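PDB 3LKB: probable branched-chain amino acid ABC transporter, amino acid binding protein from Thermus thermophilus, which probably binds valine and related branched-chain amino acids and delivers them to an ABC transporter for uptake. Local coordinates for residues A[121-126]-A[351-356]; A[126-131]-A[372-377]; A[329-334]-A[341-346]. The protein carries 2 engineered substitutions. All coordinates share one frame; numbering follows the deposited sequence.

Interaction 1 of 3, residues A[121-126]-A[351-356]; sequences LPTTSY and TGAEGL. With NA (sodium ion), chain E; VAL (valine), chain C.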
loop_
_atom_site.group_PDB
_atom_site.type_symbol
_atom_site.label_atom_id
_atom_site.label_comp_id
_atom_site.label_asym_id
_atom_site.label_seq_id
_atom_site.Cartn_x
_atom_site.Cartn_y
_atom_site.Cartn_z
ATOM N N LEU A 121 13.925 21.518 -1.870
ATOM C CA LEU A 121 12.495 21.324 -1.748
ATOM C C LEU A 121 11.837 21.660 -3.084
ATOM O O LEU A 121 12.058 22.752 -3.608
ATOM C CB LEU A 121 11.977 22.255 -0.656
ATOM C CG LEU A 121 11.760 21.628 0.711
ATOM C CD1 LEU A 121 12.747 20.534 1.007
ATOM C CD2 LEU A 121 11.736 22.638 1.828
ATOM N N PRO A 122 11.066 20.715 -3.661
ATOM C CA PRO A 122 10.428 20.996 -4.939
ATOM C C PRO A 122 9.343 22.040 -4.784
ATOM O O PRO A 122 9.147 22.812 -5.700
ATOM C CB PRO A 122 9.807 19.647 -5.340
ATOM C CG PRO A 122 10.545 18.654 -4.638
ATOM C CD PRO A 122 10.900 19.297 -3.294
ATOM N N THR A 123 8.670 22.086 -3.623
ATOM C CA THR A 123 7.578 23.066 -3.426
ATOM C C THR A 123 7.569 23.760 -2.074
ATOM O O THR A 123 8.416 23.522 -1.232
ATOM C CB THR A 123 6.159 22.457 -3.646
ATOM O OG1 THR A 123 5.751 21.695 -2.494
ATOM C CG2 THR A 123 6.072 21.612 -4.911
ATOM N N THR A 124 6.565 24.592 -1.849
ATOM C CA THR A 124 6.398 25.246 -0.551
ATOM C C THR A 124 6.448 24.287 0.639
ATOM O O THR A 124 6.202 23.085 0.503
ATOM C CB THR A 124 5.074 26.020 -0.476
ATOM O OG1 THR A 124 3.962 25.112 -0.679
ATOM C CG2 THR A 124 5.082 27.162 -1.511
ATOM N N SER A 125 6.765 24.827 1.813
ATOM C CA SER A 125 6.994 24.007 2.990
ATOM C C SER A 125 5.655 23.796 3.704
ATOM O O SER A 125 4.688 24.525 3.418
ATOM C CB SER A 125 8.000 24.700 3.902
ATOM O OG SER A 125 7.464 25.897 4.458
ATOM N N TYR A 126 5.616 22.825 4.621
ATOM C CA TYR A 126 4.455 22.607 5.486
ATOM C C TYR A 126 4.118 23.877 6.250
ATOM O O TYR A 126 2.947 24.241 6.360
ATOM C CB TYR A 126 4.690 21.470 6.521
ATOM C CG TYR A 126 5.029 20.121 5.912
ATOM C CD1 TYR A 126 4.272 19.627 4.872
ATOM C CD2 TYR A 126 6.120 19.337 6.382
ATOM C CE1 TYR A 126 4.535 18.441 4.323
ATOM C CE2 TYR A 126 6.400 18.128 5.807
ATOM C CZ TYR A 126 5.586 17.702 4.770
ATOM O OH TYR A 126 5.745 16.543 4.112
ATOM N N THR A 351 13.976 26.399 -2.541
ATOM C CA THR A 351 12.584 26.010 -2.706
ATOM C C THR A 351 12.208 26.176 -4.143
ATOM O O THR A 351 12.350 27.259 -4.649
ATOM C CB THR A 351 11.629 26.883 -1.848
ATOM O OG1 THR A 351 11.907 26.619 -0.472
ATOM C CG2 THR A 351 10.203 26.486 -2.112
ATOM N N GLY A 352 11.706 25.134 -4.804
ATOM C CA GLY A 352 11.459 25.223 -6.249
ATOM C C GLY A 352 10.263 26.099 -6.639
ATOM O O GLY A 352 10.431 27.244 -7.026
ATOM N N ALA A 353 9.068 25.561 -6.498
ATOM C CA ALA A 353 7.852 26.309 -6.669
ATOM C C ALA A 353 7.483 27.023 -5.370
ATOM O O ALA A 353 6.880 26.439 -4.473
ATOM C CB ALA A 353 6.740 25.347 -7.054
ATOM N N GLU A 354 7.817 28.298 -5.281
ATOM C CA GLU A 354 7.578 29.058 -4.070
ATOM C C GLU A 354 6.102 29.511 -3.887
ATOM O O GLU A 354 5.717 29.968 -2.804
ATOM C CB GLU A 354 8.587 30.233 -3.980
ATOM C CG GLU A 354 8.333 31.450 -4.888
ATOM C CD GLU A 354 8.464 31.199 -6.419
ATOM O OE1 GLU A 354 9.025 30.145 -6.859
ATOM O OE2 GLU A 354 8.007 32.107 -7.172
ATOM N N GLY A 355 5.290 29.411 -4.932
ATOM C CA GLY A 355 3.867 29.725 -4.809
ATOM C C GLY A 355 2.995 28.531 -4.439
ATOM O O GLY A 355 3.349 27.345 -4.670
ATOM N N LEU A 356 1.850 28.847 -3.837
ATOM C CA LEU A 356 0.853 27.856 -3.472
ATOM C C LEU A 356 -0.496 28.533 -3.649
ATOM O O LEU A 356 -0.541 29.753 -3.876
ATOM C CB LEU A 356 1.060 27.322 -2.036
ATOM C CG LEU A 356 1.226 28.326 -0.887
ATOM C CD1 LEU A 356 -0.006 29.113 -0.670
ATOM C CD2 LEU A 356 1.565 27.598 0.380
HETATM NA NA NA E . 12.279 28.727 -6.337
HETATM N N VAL C . 4.557 12.104 4.694
HETATM C CA VAL C . 5.646 13.126 4.444
HETATM C C VAL C . 6.656 12.715 3.429
HETATM O O VAL C . 6.417 13.088 2.302
HETATM C CB VAL C . 6.448 13.475 5.677
HETATM C CG1 VAL C . 7.242 12.359 6.154
HETATM C CG2 VAL C . 7.306 14.529 5.345
HETATM O O HOH W 1 12.246 30.890 -5.550
#

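Interaction 2 of 3, residues A[126-131]-A[372-377]; sequences YSEQVV and PFTSAL. With VAL (valine), chain C.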
loop_
_atom_site.group_PDB
_atom_site.type_symbol
_atom_site.label_atom_id
_atom_site.label_comp_id
_atom_site.label_asym_id
_atom_site.label_seq_id
_atom_site.Cartn_x
_atom_site.Cartn_y
_atom_site.Cartn_z
ATOM N N TYR A 126 5.616 22.825 4.621
ATOM C CA TYR A 126 4.455 22.607 5.486
ATOM C C TYR A 126 4.118 23.877 6.250
ATOM O O TYR A 126 2.947 24.241 6.360
ATOM C CB TYR A 126 4.690 21.470 6.521
ATOM C CG TYR A 126 5.029 20.121 5.912
ATOM C CD1 TYR A 126 4.272 19.627 4.872
ATOM C CD2 TYR A 126 6.120 19.337 6.382
ATOM C CE1 TYR A 126 4.535 18.441 4.323
ATOM C CE2 TYR A 126 6.400 18.128 5.807
ATOM C CZ TYR A 126 5.586 17.702 4.770
ATOM O OH TYR A 126 5.745 16.543 4.112
ATOM N N SER A 127 5.144 24.518 6.793
ATOM C CA SER A 127 4.986 25.803 7.494
ATOM C C SER A 127 4.317 26.937 6.699
ATOM O O SER A 127 3.353 27.544 7.186
ATOM C CB SER A 127 6.343 26.287 8.017
ATOM O OG SER A 127 6.779 25.383 8.997
ATOM N N GLU A 128 4.804 27.214 5.493
ATOM C CA GLU A 128 4.173 28.248 4.666
ATOM C C GLU A 128 2.700 27.906 4.413
ATOM O O GLU A 128 1.834 28.767 4.519
ATOM C CB GLU A 128 4.921 28.430 3.329
ATOM C CG GLU A 128 4.455 29.623 2.513
ATOM C CD GLU A 128 5.509 30.229 1.593
ATOM O OE1 GLU A 128 6.583 29.616 1.298
ATOM O OE2 GLU A 128 5.265 31.362 1.161
ATOM N N GLN A 129 2.450 26.654 4.050
ATOM C CA GLN A 129 1.114 26.099 3.822
ATOM C C GLN A 129 0.232 26.363 5.022
ATOM O O GLN A 129 -0.834 26.940 4.887
ATOM C CB GLN A 129 1.213 24.555 3.519
ATOM C CG GLN A 129 1.848 24.288 2.160
ATOM C CD GLN A 129 2.273 22.861 1.957
ATOM O OE1 GLN A 129 1.818 21.932 2.628
ATOM N NE2 GLN A 129 3.182 22.681 1.048
ATOM N N VAL A 130 0.665 25.954 6.194
ATOM C CA VAL A 130 -0.102 26.113 7.385
ATOM C C VAL A 130 -0.348 27.586 7.764
ATOM O O VAL A 130 -1.441 27.934 8.060
ATOM C CB VAL A 130 0.438 25.283 8.585
ATOM C CG1 VAL A 130 -0.081 25.754 9.820
ATOM C CG2 VAL A 130 0.144 23.909 8.454
ATOM N N VAL A 131 0.676 28.417 7.691
ATOM C CA VAL A 131 0.562 29.841 7.846
ATOM C C VAL A 131 -0.346 30.481 6.776
ATOM O O VAL A 131 -1.073 31.364 7.056
ATOM C CB VAL A 131 1.966 30.528 7.895
ATOM C CG1 VAL A 131 1.884 31.958 7.927
ATOM C CG2 VAL A 131 2.765 30.027 8.977
ATOM N N PRO A 372 -2.016 31.984 -7.338
ATOM C CA PRO A 372 -0.785 31.560 -6.649
ATOM C C PRO A 372 -0.244 32.710 -5.814
ATOM O O PRO A 372 -0.284 33.835 -6.300
ATOM C CB PRO A 372 0.153 31.260 -7.796
ATOM C CG PRO A 372 -0.809 30.780 -8.928
ATOM C CD PRO A 372 -1.968 31.694 -8.785
ATOM N N PHE A 373 0.215 32.447 -4.586
ATOM C CA PHE A 373 0.811 33.459 -3.743
ATOM C C PHE A 373 1.896 32.877 -2.795
ATOM O O PHE A 373 1.932 31.664 -2.560
ATOM C CB PHE A 373 -0.285 34.250 -2.977
ATOM C CG PHE A 373 -0.981 33.460 -1.858
ATOM C CD1 PHE A 373 -0.613 33.664 -0.527
ATOM C CD2 PHE A 373 -2.021 32.537 -2.144
ATOM C CE1 PHE A 373 -1.230 32.944 0.528
ATOM C CE2 PHE A 373 -2.649 31.775 -1.114
ATOM C CZ PHE A 373 -2.244 31.984 0.232
ATOM N N THR A 374 2.788 33.742 -2.311
ATOM C CA THR A 374 3.766 33.397 -1.273
ATOM C C THR A 374 3.357 34.081 0.004
ATOM O O THR A 374 2.716 35.147 -0.040
ATOM C CB THR A 374 5.214 33.823 -1.617
ATOM O OG1 THR A 374 5.293 35.251 -1.717
ATOM C CG2 THR A 374 5.699 33.169 -2.933
ATOM N N SER A 375 3.659 33.483 1.147
ATOM C CA SER A 375 3.273 34.090 2.436
ATOM C C SER A 375 4.402 34.921 3.063
ATOM O O SER A 375 5.355 34.371 3.597
ATOM C CB SER A 375 2.783 33.046 3.443
ATOM O OG SER A 375 2.619 33.655 4.720
ATOM N N ALA A 376 4.304 36.244 3.014
ATOM C CA ALA A 376 5.281 37.064 3.721
ATOM C C ALA A 376 5.198 36.829 5.243
ATOM O O ALA A 376 6.246 36.804 5.930
ATOM C CB ALA A 376 5.077 38.526 3.382
ATOM N N LEU A 377 3.984 36.642 5.781
ATOM C CA LEU A 377 3.856 36.246 7.200
ATOM C C LEU A 377 4.751 35.029 7.600
ATOM O O LEU A 377 5.476 35.056 8.614
ATOM C CB LEU A 377 2.410 35.963 7.565
ATOM C CG LEU A 377 2.163 35.611 9.048
ATOM C CD1 LEU A 377 2.819 36.633 9.982
ATOM C CD2 LEU A 377 0.668 35.534 9.378
HETATM N N VAL C . 4.557 12.104 4.694
HETATM C CA VAL C . 5.646 13.126 4.444
HETATM C C VAL C . 6.656 12.715 3.429
HETATM O O VAL C . 6.417 13.088 2.302
HETATM C CB VAL C . 6.448 13.475 5.677
HETATM C CG1 VAL C . 7.242 12.359 6.154
HETATM C CG2 VAL C . 7.306 14.529 5.345
#

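Interaction 3 of 3, residues A[329-334]-A[341-346]; sequences FKPGFA and VEIDFT. With NA (sodium ion), chain E.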
loop_
_atom_site.group_PDB
_atom_site.type_symbol
_atom_site.label_atom_id
_atom_site.label_comp_id
_atom_site.label_asym_id
_atom_site.label_seq_id
_atom_site.Cartn_x
_atom_site.Cartn_y
_atom_site.Cartn_z
ATOM N N PHE A 329 13.133 25.582 -14.811
ATOM C CA PHE A 329 12.512 24.390 -15.306
ATOM C C PHE A 329 10.989 24.563 -15.179
ATOM O O PHE A 329 10.449 24.844 -14.099
ATOM C CB PHE A 329 13.083 23.164 -14.551
ATOM C CG PHE A 329 12.523 21.851 -14.986
ATOM C CD1 PHE A 329 12.439 21.513 -16.339
ATOM C CD2 PHE A 329 12.113 20.923 -14.031
ATOM C CE1 PHE A 329 11.907 20.276 -16.747
ATOM C CE2 PHE A 329 11.584 19.681 -14.400
ATOM C CZ PHE A 329 11.476 19.359 -15.765
ATOM N N LYS A 330 10.306 24.460 -16.312
ATOM C CA LYS A 330 8.884 24.632 -16.320
ATOM C C LYS A 330 8.171 23.394 -16.847
ATOM O O LYS A 330 7.681 23.385 -17.954
ATOM C CB LYS A 330 8.499 25.902 -17.080
ATOM C CG LYS A 330 9.447 26.301 -18.223
ATOM C CD LYS A 330 9.371 25.385 -19.510
ATOM C CE LYS A 330 9.495 26.180 -20.865
ATOM N NZ LYS A 330 8.148 26.518 -21.477
ATOM N N PRO A 331 8.101 22.329 -16.046
ATOM C CA PRO A 331 7.366 21.165 -16.596
ATOM C C PRO A 331 5.819 21.319 -16.565
ATOM O O PRO A 331 5.132 20.567 -17.214
ATOM C CB PRO A 331 7.825 20.026 -15.698
ATOM C CG PRO A 331 8.087 20.731 -14.336
ATOM C CD PRO A 331 8.589 22.102 -14.669
ATOM N N GLY A 332 5.277 22.296 -15.844
ATOM C CA GLY A 332 3.828 22.433 -15.686
ATOM C C GLY A 332 3.241 21.526 -14.610
ATOM O O GLY A 332 2.125 21.105 -14.717
ATOM N N PHE A 333 3.990 21.210 -13.555
ATOM C CA PHE A 333 3.396 20.410 -12.463
ATOM C C PHE A 333 2.872 21.244 -11.310
ATOM O O PHE A 333 1.846 20.894 -10.688
ATOM C CB PHE A 333 4.359 19.359 -11.923
ATOM C CG PHE A 333 4.625 18.269 -12.877
ATOM C CD1 PHE A 333 3.586 17.468 -13.326
ATOM C CD2 PHE A 333 5.895 18.026 -13.327
ATOM C CE1 PHE A 333 3.831 16.412 -14.186
ATOM C CE2 PHE A 333 6.157 16.983 -14.202
ATOM C CZ PHE A 333 5.132 16.185 -14.644
ATOM N N ALA A 334 3.556 22.349 -11.045
ATOM C CA ALA A 334 3.220 23.211 -9.937
ATOM C C ALA A 334 2.944 24.581 -10.472
ATOM O O ALA A 334 3.421 24.921 -11.559
ATOM C CB ALA A 334 4.391 23.270 -8.914
ATOM N N VAL A 341 8.613 32.173 -11.725
ATOM C CA VAL A 341 8.631 31.005 -12.597
ATOM C C VAL A 341 8.352 29.767 -11.762
ATOM O O VAL A 341 8.238 29.867 -10.537
ATOM C CB VAL A 341 9.971 30.887 -13.389
ATOM C CG1 VAL A 341 9.929 31.789 -14.635
ATOM C CG2 VAL A 341 11.148 31.274 -12.521
ATOM N N GLU A 342 8.235 28.611 -12.420
ATOM C CA GLU A 342 7.820 27.387 -11.758
ATOM C C GLU A 342 8.954 26.804 -10.910
ATOM O O GLU A 342 8.994 27.022 -9.707
ATOM C CB GLU A 342 7.301 26.362 -12.757
ATOM C CG GLU A 342 6.549 25.182 -12.121
ATOM C CD GLU A 342 6.211 24.081 -13.147
ATOM O OE1 GLU A 342 6.212 24.387 -14.380
ATOM O OE2 GLU A 342 5.942 22.914 -12.729
ATOM N N ILE A 343 9.869 26.071 -11.512
ATOM C CA ILE A 343 10.932 25.486 -10.703
ATOM C C ILE A 343 12.245 26.252 -10.830
ATOM O O ILE A 343 12.894 26.175 -11.846
ATOM C CB ILE A 343 11.180 23.991 -11.045
ATOM C CG1 ILE A 343 9.870 23.192 -11.058
ATOM C CG2 ILE A 343 12.174 23.400 -10.068
ATOM C CD1 ILE A 343 9.146 23.159 -9.690
ATOM N N ASP A 344 12.630 26.967 -9.793
ATOM C CA ASP A 344 13.870 27.706 -9.807
ATOM C C ASP A 344 14.599 27.610 -8.475
ATOM O O ASP A 344 13.973 27.752 -7.393
ATOM C CB ASP A 344 13.697 29.181 -10.291
ATOM C CG ASP A 344 12.741 30.009 -9.420
ATOM O OD1 ASP A 344 11.908 29.466 -8.622
ATOM O OD2 ASP A 344 12.818 31.251 -9.537
ATOM N N PHE A 345 15.900 27.299 -8.574
ATOM C CA PHE A 345 16.783 27.180 -7.438
ATOM C C PHE A 345 18.031 28.045 -7.659
ATOM O O PHE A 345 18.396 28.344 -8.789
ATOM C CB PHE A 345 17.272 25.731 -7.314
ATOM C CG PHE A 345 16.182 24.712 -7.073
ATOM C CD1 PHE A 345 15.508 24.673 -5.868
ATOM C CD2 PHE A 345 15.865 23.774 -8.043
ATOM C CE1 PHE A 345 14.516 23.739 -5.634
ATOM C CE2 PHE A 345 14.853 22.812 -7.806
ATOM C CZ PHE A 345 14.207 22.798 -6.605
ATOM N N THR A 346 18.675 28.432 -6.565
ATOM C CA THR A 346 19.979 29.003 -6.621
ATOM C C THR A 346 20.691 28.443 -5.408
ATOM O O THR A 346 20.067 27.783 -4.573
ATOM C CB THR A 346 19.972 30.553 -6.433
ATOM O OG1 THR A 346 19.605 30.865 -5.076
ATOM C CG2 THR A 346 19.087 31.283 -7.469
HETATM NA NA NA E . 12.279 28.727 -6.337
HETATM O O HOH W 1 12.246 30.890 -5.550
#

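Interaction 1 of 3, residues A[121-126]-A[351-356]
Leu121 and Pro122 meet Gly352 and Ala353 through their backbones, where both segments turn a corner. Gly352 N gives a hydrogen bond of 2.7 Å to Leu121 O. Ala353 N gives one of 2.9 Å to Pro122 O. Leu121 and Thr351 form a parallel beta bridge here. Gly352 has no side chain, and its CA comes within 3.4 Å of Pro122 O.

The same two peptide groups face the sodium ion with their oxygens. Thr351 O binds it at 2.2 Å and Gly352 O at 2.5 Å. A water and two oxygens of Asp344 complete the five ligands. The cation would polarise both peptides and could strengthen their N-H groups as donors.

Thr124 carries most of the side-chain contact. Its CB lies 3.9 Å from Leu356 CD2. Its OG1 sits between the backbone N and the carbonyl carbon (chi1 60°). There it touches Leu356 CD2 at 3.6 Å and is hydrogen-bonded to Gln129 NE2 and Ser254 OG. The methyl CG2 turns to the other segment and rests 3.2 Å from Glu354 O. The side chains of Thr124 and Leu356 cross at about a right angle. Thr351 CG2 adds a methyl contact with the carbonyl of Thr123.

Two bridging segments side by side are consistent with the hinge between the lobes of a periplasmic binding protein. Segment 121-126 leads from strand 121-123 to helix 126-140, whose first residue, Tyr126, lines the valine pocket. Segment 351-356 leads into strand 357-362. Leu121 packs on Pro103 of strand 101-103. Pro122 lies against Leu292 and Ile296 of helix 285-308, while Leu356 touches Glu128, Gln129 and Ala132 of helix 126-140.

Interaction 2 of 3, residues A[126-131]-A[372-377]
Glu128, in the first turn of helix 126-140, faces Ser375, the N-cap residue of helix 376-383, with their CA atoms 6.3 Å apart. One turn further, Val131 faces Leu377.

Glu128 makes the polar link. Its CG is anti to the backbone N (chi1 -171°), and the chain is extended beyond it. The carboxylate thus reaches across to the other segment. OE2 accepts the amide of Ser375 at 2.7 Å, in a nearly straight bond (168° at the hydrogen). It uses the anti lone pair, away from OE1. The same oxygen lies 3.5 Å from Thr374 CA. Further back, Glu128 CG touches Ser375 CB at 3.9 Å.

Ser375 OG is anti to its own backbone N (chi1 171°). It caps Phe378 N and is also hydrogen-bonded to Glu135 OE1. One methyl of Val131, CG1, closes the far end of the contact. It touches Ser375 OG at 3.7 Å and Leu377 CG at 3.8 Å. The side chains of Val131 and Leu377 cross obliquely. Helix 160-170 packs here too, with Ala166 on Val131 and Leu170 on Leu377.

The contact joins the start of the C-terminal helix to the helix that begins at Tyr126 of the valine pocket. Glu128 OE2 also forms a salt bridge with Arg379 NH1, which in turn bonds Ser375 O. One buried carboxylate oxygen therefore serves both a backbone N-H and a guanidinium group. The positive end of the helix 376-383 dipole lies close by. Together these partners would favour the charged form of Glu128 and offset the cost of burying it.

Interaction 3 of 3, residues A[329-334]-A[341-346]
A single antiparallel beta bridge joins Phe329 to Ile343 in the long loop between helix 313-321 and strand 357-362. It is a hydrogen-bonded pair. Phe329 N gives a bond of 3.0 Å to Ile343 O, and Ile343 N returns one of 2.9 Å to Phe329 O.

Next to the bridge, the carboxylate of Glu342 is held by three successive amides. CG is anti to the backbone N (chi1 -167°), and the extended chain points into the bend at 332-334. OE1 accepts Gly332 N at 2.7 Å through its syn lone pair. OE2 accepts two donors from the same face of the carboxylate plane. Phe333 N meets it at 2.7 Å on the syn side, 32° out of that plane. Ala334 N comes from further above the plane, at 3.0 Å and 50° out.

Gly332 has left-handed and Phe333 right-handed helical backbone angles. This pairing turns the three N-H groups inward and makes an anion-binding nest, with Glu342 as the anion. The amides would stabilise the negative charge of this buried side chain.

Pro331 lies against the carboxylate of Glu342, with its CD close to both oxygens. The same CD sits 3.7 Å above the centre of one face of the Phe329 ring. Ile343 CG1 touches the proline from the other segment.

Two residues past Glu342, Asp344 grips the sodium ion twice, with its backbone O at 2.2 Å and its OD1 at 2.4 Å, in the site it shares with Thr351 and Gly352. Helix 285-308 packs against the loop: Phe333 lies on its Thr288 and Met291, and Ile343 on its Ile296.

In the fold
From the N terminus, segment 121-126 comes first and runs straight into 126-131; the two share Tyr126. Much later the chain folds back in interaction 3, closing a short loop of six residues and folding up the stretch after helix 313-321. Segment 351-356 then returns to 121-126 and closes interaction 1, which ties strand 121-123 to the lead-in of strand 357-362. Last, 372-377 returns to 126-131 for interaction 2, tying helix 126-140 to the C-terminal helix 376-383. Interactions 1 and 2 therefore cross, and interaction 3 falls within the span of both. Interactions 1 and 3 share the sodium ion and its water. Between interactions 1 and 2, Phe373 N probably hydrogen-bonds Leu356 O.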